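Type VI immunity protein Atu4351 (Agrobacterium fabrum, PDB 6ITW) probably acts as the immunity protein of a type VI secretion effector-immunity pair, neutralising its cognate DNase-type toxin to protect the producing bacterium. Local coordinates at residues A72-H85 with L96-N108. Sequence-based numbering, arbitrary orientation. Where two conformers were deposited one is given.
Sequences ALGGDKQLNPVRTH and LAWNEDYKTTEIN
Thr84 and His85 pair with Asn99 and Trp98 at the open end of the antiparallel hairpin of strands 84-90 and 94-99, and the loop leading in from helix 66-73 packs beside them. His85 and Trp98 are a hydrogen-bonded pair; one residue back, Thr84 faces Asn99 as a non-hydrogen-bonded pair. A further backbone bond, Glu100 N to Arg83 O, joins the two segments next to the Thr84-Asn99 pair.

Beyond it, charged side chains clasp the turn. The Arg83 chain, bent at chi3 (65°), presents the guanidinium side-on to Asp101, with NE 2.8 Å from OD2 and NH2 2.7 Å from OD1. Glu100 OE1 lies over one face of the Arg83 guanidinium, 3.3 Å from Arg83 NH1, so this salt bridge rests on charge alone. The other Glu100 oxygen, OE2, uses its anti lone pair to accept from His85 NE2 at 2.8 Å, with ring and carboxylate nearly coplanar (13° apart).

Both segments belong to the GAD-like domain, and their strands are neighbours in the mixed sheet, where 103-108 follows 94-99 antiparallel. Asn99 organises the turn between them: its OD1 accepts from Asp101 N (an Asx turn) and also from Tyr102 N, together an Asx motif, while ND2 donates to Thr84 OG1 at 3.0 Å. The same ND2 donates to a water that bridges Gln78 O, Asn80 N and Asp101 OD2. Thr84 OG1 in turn donates to Asn80 O.

Leu79 CD2 packs 3.7 Å from Asn99 ND2 and meets the Tyr102 ring obliquely. Ala72 CB meets Ile107 CG2 at 4.1 Å, bringing helix 66-73 against strand 103-108.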
ATOM      1  N   ALA A  72       5.401   5.593   9.590  1.00 40.33           N
ATOM      2  CA  ALA A  72       5.761   6.229   8.324  1.00 39.33           C
ATOM      3  C   ALA A  72       5.256   7.665   8.270  1.00 40.72           C
ATOM      4  O   ALA A  72       5.918   8.545   7.709  1.00 40.59           O
ATOM      5  CB  ALA A  72       5.217   5.422   7.143  1.00 34.22           C
ATOM      6  N   LEU A  73       4.084   7.915   8.838  1.00 39.51           N
ATOM      7  CA  LEU A  73       3.435   9.210   8.749  1.00 43.84           C
ATOM      8  C   LEU A  73       3.520   9.990  10.055  1.00 44.65           C
ATOM      9  O   LEU A  73       2.886  11.041  10.178  1.00 46.31           O
ATOM     10  CB  LEU A  73       1.975   9.034   8.336  1.00 39.88           C
ATOM     11  CG  LEU A  73       1.719   8.349   6.999  1.00 41.76           C
ATOM     12  CD1 LEU A  73       0.228   8.433   6.676  1.00 40.03           C
ATOM     13  CD2 LEU A  73       2.556   8.963   5.890  1.00 37.75           C
ATOM     14  N   GLY A  74       4.285   9.490  11.023  1.00 44.30           N
ATOM     15  CA  GLY A  74       4.471  10.127  12.308  1.00 43.31           C
ATOM     16  C   GLY A  74       4.626  11.628  12.236  1.00 47.12           C
ATOM     17  O   GLY A  74       5.580  12.139  11.642  1.00 44.18           O
ATOM     18  N   GLY A  75       3.660  12.339  12.810  1.00 50.32           N
ATOM     19  CA  GLY A  75       3.745  13.770  12.967  1.00 49.68           C
ATOM     20  C   GLY A  75       3.386  14.587  11.749  1.00 54.32           C
ATOM     21  O   GLY A  75       3.637  15.797  11.746  1.00 56.33           O
ATOM     22  N   ASP A  76       2.809  13.986  10.717  1.00 50.71           N
ATOM     23  CA  ASP A  76       2.413  14.781   9.565  1.00 51.34           C
ATOM     24  C   ASP A  76       1.104  15.514   9.842  1.00 53.09           C
ATOM     25  O   ASP A  76       0.194  14.976  10.475  1.00 52.43           O
ATOM     26  CB  ASP A  76       2.266  13.911   8.322  1.00 48.44           C
ATOM     27  CG  ASP A  76       2.426  14.715   7.055  1.00 50.46           C
ATOM     28  OD1 ASP A  76       3.594  14.908   6.631  1.00 50.73           O
ATOM     29  OD2 ASP A  76       1.403  15.182   6.507  1.00 46.34           O
ATOM     30  N   LYS A  77       1.008  16.747   9.343  1.00 58.61           N
ATOM     31  CA  LYS A  77      -0.179  17.562   9.603  1.00 59.08           C
ATOM     32  C   LYS A  77      -1.312  17.240   8.640  1.00 58.79           C
ATOM     33  O   LYS A  77      -2.481  17.192   9.043  1.00 69.25           O
ATOM     34  CB  LYS A  77       0.162  19.049   9.508  1.00 59.90           C
ATOM     35  CG  LYS A  77       1.411  19.467  10.287  1.00 72.47           C
ATOM     36  CD  LYS A  77       1.293  19.185  11.794  1.00 71.51           C
ATOM     37  CE  LYS A  77       2.542  19.682  12.526  1.00 80.53           C
ATOM     38  NZ  LYS A  77       2.591  19.266  13.955  1.00 68.83           N
ATOM     39  N   GLN A  78      -0.992  17.027   7.367  1.00 51.72           N
ATOM     40  CA  GLN A  78      -2.011  16.760   6.359  1.00 51.12           C
ATOM     41  C   GLN A  78      -2.416  15.289   6.274  1.00 53.59           C
ATOM     42  O   GLN A  78      -3.609  14.984   6.156  1.00 50.06           O
ATOM     43  CB  GLN A  78      -1.510  17.226   5.004  1.00 52.12           C
ATOM     44  CG  GLN A  78      -1.056  18.662   5.001  1.00 55.66           C
ATOM     45  CD  GLN A  78      -0.756  19.140   3.611  1.00 58.16           C
ATOM     46  OE1 GLN A  78       0.155  18.629   2.948  1.00 60.11           O
ATOM     47  NE2 GLN A  78      -1.532  20.110   3.141  1.00 62.27           N
ATOM     48  N   LEU A  79      -1.451  14.367   6.303  1.00 53.06           N
ATOM     49  CA  LEU A  79      -1.739  12.931   6.260  1.00 46.51           C
ATOM     50  C   LEU A  79      -1.549  12.370   7.663  1.00 46.23           C
ATOM     51  O   LEU A  79      -0.560  11.704   7.978  1.00 47.16           O
ATOM     52  CB  LEU A  79      -0.846  12.227   5.247  1.00 40.47           C
ATOM     53  CG  LEU A  79      -1.035  12.716   3.823  1.00 44.41           C
ATOM     54  CD1 LEU A  79      -0.112  11.930   2.895  1.00 40.12           C
ATOM     55  CD2 LEU A  79      -2.515  12.609   3.425  1.00 40.73           C
ATOM     56  N   ASN A  80      -2.522  12.642   8.508  1.00 44.47           N
ATOM     57  CA  ASN A  80      -2.429  12.280   9.912  1.00 44.22           C
ATOM     58  C   ASN A  80      -2.554  10.766  10.079  1.00 45.44           C
ATOM     59  O   ASN A  80      -3.575  10.190   9.677  1.00 41.46           O
ATOM     60  CB  ASN A  80      -3.526  13.036  10.662  1.00 40.74           C
ATOM     61  CG  ASN A  80      -3.715  12.571  12.084  1.00 45.98           C
ATOM     62  OD1 ASN A  80      -2.836  11.954  12.700  1.00 49.62           O
ATOM     63  ND2 ASN A  80      -4.886  12.869  12.623  1.00 51.63           N
ATOM     64  N   PRO A  81      -1.570  10.091  10.678  1.00 44.25           N
ATOM     65  CA  PRO A  81      -1.664   8.622  10.807  1.00 41.95           C
ATOM     66  C   PRO A  81      -2.962   8.148  11.443  1.00 45.72           C
ATOM     67  O   PRO A  81      -3.490   7.097  11.047  1.00 43.39           O
ATOM     68  CB  PRO A  81      -0.453   8.248  11.679  1.00 39.85           C
ATOM     69  CG  PRO A  81       0.355   9.491  11.859  1.00 41.35           C
ATOM     70  CD  PRO A  81      -0.433  10.675  11.410  1.00 40.23           C
ATOM     71  N   VAL A  82      -3.505   8.912  12.400  1.00 46.63           N
ATOM     72  CA  VAL A  82      -4.734   8.519  13.094  1.00 44.42           C
ATOM     73  C   VAL A  82      -5.913   8.424  12.137  1.00 41.91           C
ATOM     74  O   VAL A  82      -6.877   7.706  12.413  1.00 46.41           O
ATOM     75  CB  VAL A  82      -5.037   9.504  14.259  1.00 48.01           C
ATOM     76  CG1 VAL A  82      -6.311   9.112  15.001  1.00 41.55           C
ATOM     77  CG2 VAL A  82      -3.877   9.549  15.258  1.00 42.10           C
ATOM     78  N   ARG A  83      -5.856   9.114  11.001  1.00 41.94           N
ATOM     79  CA  ARG A  83      -6.936   9.110  10.020  1.00 42.27           C
ATOM     80  C   ARG A  83      -6.533   8.413   8.719  1.00 41.25           C
ATOM     81  O   ARG A  83      -7.155   8.633   7.668  1.00 38.68           O
ATOM     82  CB  ARG A  83      -7.391  10.548   9.755  1.00 44.77           C
ATOM     83  CG  ARG A  83      -7.947  11.215  11.017  1.00 47.52           C
ATOM     84  CD  ARG A  83      -8.139  12.723  10.870  1.00 48.21           C
ATOM     85  NE  ARG A  83      -9.157  13.066   9.887  1.00 50.83           N
ATOM     86  CZ  ARG A  83     -10.471  12.970  10.114  1.00 66.13           C
ATOM     87  NH1 ARG A  83     -10.907  12.522  11.290  1.00 59.96           N
ATOM     88  NH2 ARG A  83     -11.347  13.313   9.168  1.00 52.99           N
ATOM     89  N   THR A  84      -5.498   7.576   8.768  1.00 41.16           N
ATOM     90  CA  THR A  84      -4.991   6.907   7.576  1.00 41.94           C
ATOM     91  C   THR A  84      -4.909   5.419   7.856  1.00 35.96           C
ATOM     92  O   THR A  84      -4.328   4.999   8.863  1.00 38.77           O
ATOM     93  CB  THR A  84      -3.624   7.452   7.165  1.00 39.57           C
ATOM     94  OG1 THR A  84      -3.670   8.889   7.147  1.00 38.43           O
ATOM     95  CG2 THR A  84      -3.242   6.919   5.773  1.00 35.54           C
ATOM     96  N   HIS A  85      -5.494   4.625   6.969  1.00 34.48           N
ATOM     97  CA  HIS A  85      -5.748   3.220   7.259  1.00 36.81           C
ATOM     98  C   HIS A  85      -5.190   2.361   6.140  1.00 31.40           C
ATOM     99  O   HIS A  85      -5.565   2.536   4.977  1.00 34.52           O
ATOM    100  CB  HIS A  85      -7.248   2.992   7.450  1.00 34.92           C
ATOM    101  CG  HIS A  85      -7.872   4.014   8.341  1.00 40.08           C
ATOM    102  ND1 HIS A  85      -7.598   4.080   9.693  1.00 43.85           N
ATOM    103  CD2 HIS A  85      -8.696   5.054   8.070  1.00 37.66           C
ATOM    104  CE1 HIS A  85      -8.254   5.099  10.219  1.00 45.15           C
ATOM    105  NE2 HIS A  85      -8.925   5.707   9.256  1.00 43.86           N
ATOM    106  N   LEU A  96      -1.519   0.372  -0.123  1.00 28.89           N
ATOM    107  CA  LEU A  96      -2.722   1.119  -0.474  1.00 26.41           C
ATOM    108  C   LEU A  96      -3.448   1.473   0.820  1.00 38.25           C
ATOM    109  O   LEU A  96      -3.869   0.573   1.569  1.00 34.91           O
ATOM    110  CB  LEU A  96      -3.635   0.309  -1.388  1.00 35.83           C
ATOM    111  CG  LEU A  96      -5.022   0.896  -1.678  1.00 39.57           C
ATOM    112  CD1 LEU A  96      -4.904   2.333  -2.152  1.00 42.52           C
ATOM    113  CD2 LEU A  96      -5.773   0.070  -2.720  1.00 36.57           C
ATOM    114  N   ALA A  97      -3.584   2.775   1.089  1.00 34.73           N
ATOM    115  CA  ALA A  97      -4.165   3.258   2.334  1.00 34.64           C
ATOM    116  C   ALA A  97      -5.311   4.212   2.039  1.00 37.72           C
ATOM    117  O   ALA A  97      -5.379   4.836   0.977  1.00 34.60           O
ATOM    118  CB  ALA A  97      -3.129   3.969   3.213  1.00 31.49           C
ATOM    119  N   TRP A  98      -6.223   4.330   2.990  1.00 33.32           N
ATOM    120  CA  TRP A  98      -7.322   5.274   2.860  1.00 37.87           C
ATOM    121  C   TRP A  98      -7.141   6.380   3.889  1.00 38.10           C
ATOM    122  O   TRP A  98      -7.117   6.117   5.102  1.00 38.38           O
ATOM    123  CB  TRP A  98      -8.669   4.584   3.050  1.00 37.31           C
ATOM    124  CG  TRP A  98      -9.802   5.538   2.967  1.00 41.44           C
ATOM    125  CD1 TRP A  98     -10.494   6.090   4.016  1.00 40.79           C
ATOM    126  CD2 TRP A  98     -10.377   6.077   1.773  1.00 38.66           C
ATOM    127  NE1 TRP A  98     -11.472   6.928   3.539  1.00 39.07           N
ATOM    128  CE2 TRP A  98     -11.429   6.934   2.167  1.00 39.93           C
ATOM    129  CE3 TRP A  98     -10.118   5.905   0.406  1.00 40.79           C
ATOM    130  CZ2 TRP A  98     -12.217   7.628   1.240  1.00 39.41           C
ATOM    131  CZ3 TRP A  98     -10.901   6.593  -0.517  1.00 39.62           C
ATOM    132  CH2 TRP A  98     -11.939   7.447  -0.091  1.00 42.69           C
ATOM    133  N   ASN A  99      -7.013   7.611   3.411  1.00 38.66           N
ATOM    134  CA  ASN A  99      -6.958   8.777   4.286  1.00 41.92           C
ATOM    135  C   ASN A  99      -8.354   9.386   4.354  1.00 38.96           C
ATOM    136  O   ASN A  99      -8.968   9.658   3.310  1.00 37.22           O
ATOM    137  CB  ASN A  99      -5.951   9.816   3.788  1.00 38.22           C
ATOM    138  CG  ASN A  99      -5.966  11.082   4.633  1.00 44.05           C
ATOM    139  OD1 ASN A  99      -6.746  12.002   4.376  1.00 43.54           O
ATOM    140  ND2 ASN A  99      -5.124  11.121   5.663  1.00 41.27           N
ATOM    141  N   GLU A 100      -8.843   9.611   5.580  1.00 37.39           N
ATOM    142  CA  GLU A 100     -10.222  10.064   5.766  1.00 43.47           C
ATOM    143  C   GLU A 100     -10.470  11.447   5.178  1.00 45.42           C
ATOM    144  O   GLU A 100     -11.610  11.764   4.819  1.00 42.97           O
ATOM    145  CB  GLU A 100     -10.587  10.071   7.244  1.00 42.27           C
ATOM    146  CG  GLU A 100     -10.751   8.708   7.847  1.00 40.34           C
ATOM    147  CD  GLU A 100     -10.892   8.788   9.348  1.00 47.67           C
ATOM    148  OE1 GLU A 100     -11.653   9.663   9.817  1.00 55.08           O
ATOM    149  OE2 GLU A 100     -10.238   7.994  10.062  1.00 43.21           O
ATOM    150  N   ASP A 101      -9.430  12.276   5.056  1.00 42.17           N
ATOM    151  CA  ASP A 101      -9.586  13.629   4.531  1.00 42.23           C
ATOM    152  C   ASP A 101      -9.255  13.743   3.054  1.00 45.77           C
ATOM    153  O   ASP A 101      -9.885  14.541   2.353  1.00 46.16           O
ATOM    154  CB  ASP A 101      -8.707  14.613   5.328  1.00 42.36           C
ATOM    155  CG  ASP A 101      -8.968  14.540   6.828  1.00 47.25           C
ATOM    156  OD1 ASP A 101     -10.129  14.774   7.249  1.00 51.64           O
ATOM    157  OD2 ASP A 101      -8.027  14.224   7.590  1.00 45.71           O
ATOM    158  N   TYR A 102      -8.292  12.967   2.551  1.00 48.36           N
ATOM    159  CA  TYR A 102      -7.811  13.155   1.187  1.00 44.69           C
ATOM    160  C   TYR A 102      -7.877  11.884   0.344  1.00 43.50           C
ATOM    161  O   TYR A 102      -7.365  11.875  -0.786  1.00 42.81           O
ATOM    162  CB  TYR A 102      -6.389  13.730   1.223  1.00 45.50           C
ATOM    163  CG  TYR A 102      -6.315  15.081   1.926  1.00 44.92           C
ATOM    164  CD1 TYR A 102      -6.673  16.264   1.271  1.00 47.01           C
ATOM    165  CD2 TYR A 102      -5.906  15.168   3.256  1.00 53.00           C
ATOM    166  CE1 TYR A 102      -6.610  17.514   1.935  1.00 48.72           C
ATOM    167  CE2 TYR A 102      -5.845  16.396   3.931  1.00 49.90           C
ATOM    168  CZ  TYR A 102      -6.194  17.564   3.266  1.00 51.63           C
ATOM    169  OH  TYR A 102      -6.114  18.765   3.952  1.00 56.50           O
ATOM    170  N   LYS A 103      -8.541  10.832   0.843  1.00 43.91           N
ATOM    171  CA  LYS A 103      -8.808   9.577   0.132  1.00 43.76           C
ATOM    172  C   LYS A 103      -7.554   8.740  -0.128  1.00 39.96           C
ATOM    173  O   LYS A 103      -6.661   8.643   0.719  1.00 42.26           O
ATOM    174  CB  LYS A 103      -9.514   9.808  -1.217  1.00 43.66           C
ATOM    175  CG  LYS A 103     -10.404  11.037  -1.376  1.00 49.80           C
ATOM    176  CD  LYS A 103     -11.600  11.065  -0.463  1.00 55.63           C
ATOM    177  CE  LYS A 103     -12.633  12.081  -0.977  1.00 62.59           C
ATOM    178  NZ  LYS A 103     -13.474  12.611   0.131  1.00 67.01           N
ATOM    179  N   THR A 104      -7.486   8.151  -1.323  1.00 37.77           N
ATOM    180  CA  THR A 104      -6.514   7.111  -1.633  1.00 40.12           C
ATOM    181  C   THR A 104      -5.087   7.621  -1.472  1.00 43.82           C
ATOM    182  O   THR A 104      -4.712   8.665  -2.019  1.00 43.87           O
ATOM    183  CB  THR A 104      -6.738   6.605  -3.063  1.00 42.15           C
ATOM    184  OG1 THR A 104      -7.993   5.919  -3.141  1.00 46.73           O
ATOM    185  CG2 THR A 104      -5.648   5.651  -3.472  1.00 41.28           C
ATOM    186  N   THR A 105      -4.292   6.864  -0.730  1.00 33.19           N
ATOM    187  CA  THR A 105      -2.914   7.204  -0.408  1.00 37.39           C
ATOM    188  C   THR A 105      -2.042   5.990  -0.705  1.00 40.08           C
ATOM    189  O   THR A 105      -2.490   4.850  -0.530  1.00 38.46           O
ATOM    190  CB  THR A 105      -2.796   7.608   1.086  1.00 41.79           C
ATOM    191  OG1 THR A 105      -3.712   8.681   1.377  1.00 38.31           O
ATOM    192  CG2 THR A 105      -1.371   8.033   1.445  1.00 35.60           C
ATOM    193  N   GLU A 106      -0.813   6.216  -1.172  1.00 37.77           N
ATOM    194  CA  GLU A 106       0.145   5.139  -1.406  0.59 36.78           C
ATOM    195  C   GLU A 106       1.395   5.401  -0.573  1.00 36.95           C
ATOM    196  O   GLU A 106       1.947   6.505  -0.604  1.00 39.98           O
ATOM    197  CB  GLU A 106       0.502   5.001  -2.899  0.59 37.32           C
ATOM    198  CG  GLU A 106      -0.691   4.684  -3.850  0.59 41.66           C
ATOM    199  CD  GLU A 106      -0.277   4.514  -5.333  0.59 43.18           C
ATOM    200  OE1 GLU A 106       0.926   4.308  -5.604  0.59 46.83           O
ATOM    201  OE2 GLU A 106      -1.153   4.587  -6.230  0.59 42.24           O
ATOM    202  N   ILE A 107       1.836   4.393   0.169  1.00 35.60           N
ATOM    203  CA  ILE A 107       3.017   4.490   1.018  1.00 35.81           C
ATOM    204  C   ILE A 107       4.034   3.494   0.474  1.00 38.11           C
ATOM    205  O   ILE A 107       3.919   2.282   0.700  1.00 33.07           O
ATOM    206  CB  ILE A 107       2.701   4.217   2.492  1.00 35.97           C
ATOM    207  CG1 ILE A 107       1.584   5.141   2.995  1.00 35.41           C
ATOM    208  CG2 ILE A 107       3.931   4.427   3.328  1.00 29.42           C
ATOM    209  CD1 ILE A 107       1.270   4.952   4.504  1.00 31.21           C
ATOM    210  N   ASN A 108       5.031   4.002  -0.252  1.00 36.96           N
ATOM    211  CA  ASN A 108       6.045   3.165  -0.884  1.00 35.52           C
ATOM    212  C   ASN A 108       7.141   2.907   0.145  1.00 37.67           C
ATOM    213  O   ASN A 108       8.033   3.738   0.350  1.00 35.50           O
ATOM    214  CB  ASN A 108       6.575   3.834  -2.146  1.00 33.59           C
ATOM    215  CG  ASN A 108       7.547   2.959  -2.906  1.00 38.18           C
ATOM    216  OD1 ASN A 108       8.267   2.149  -2.314  1.00 40.25           O
ATOM    217  ND2 ASN A 108       7.583   3.119  -4.228  1.00 40.05           N
TER
HETATM  218  O   HOH W   1      -5.159  13.456   7.617  1.00 45.56           O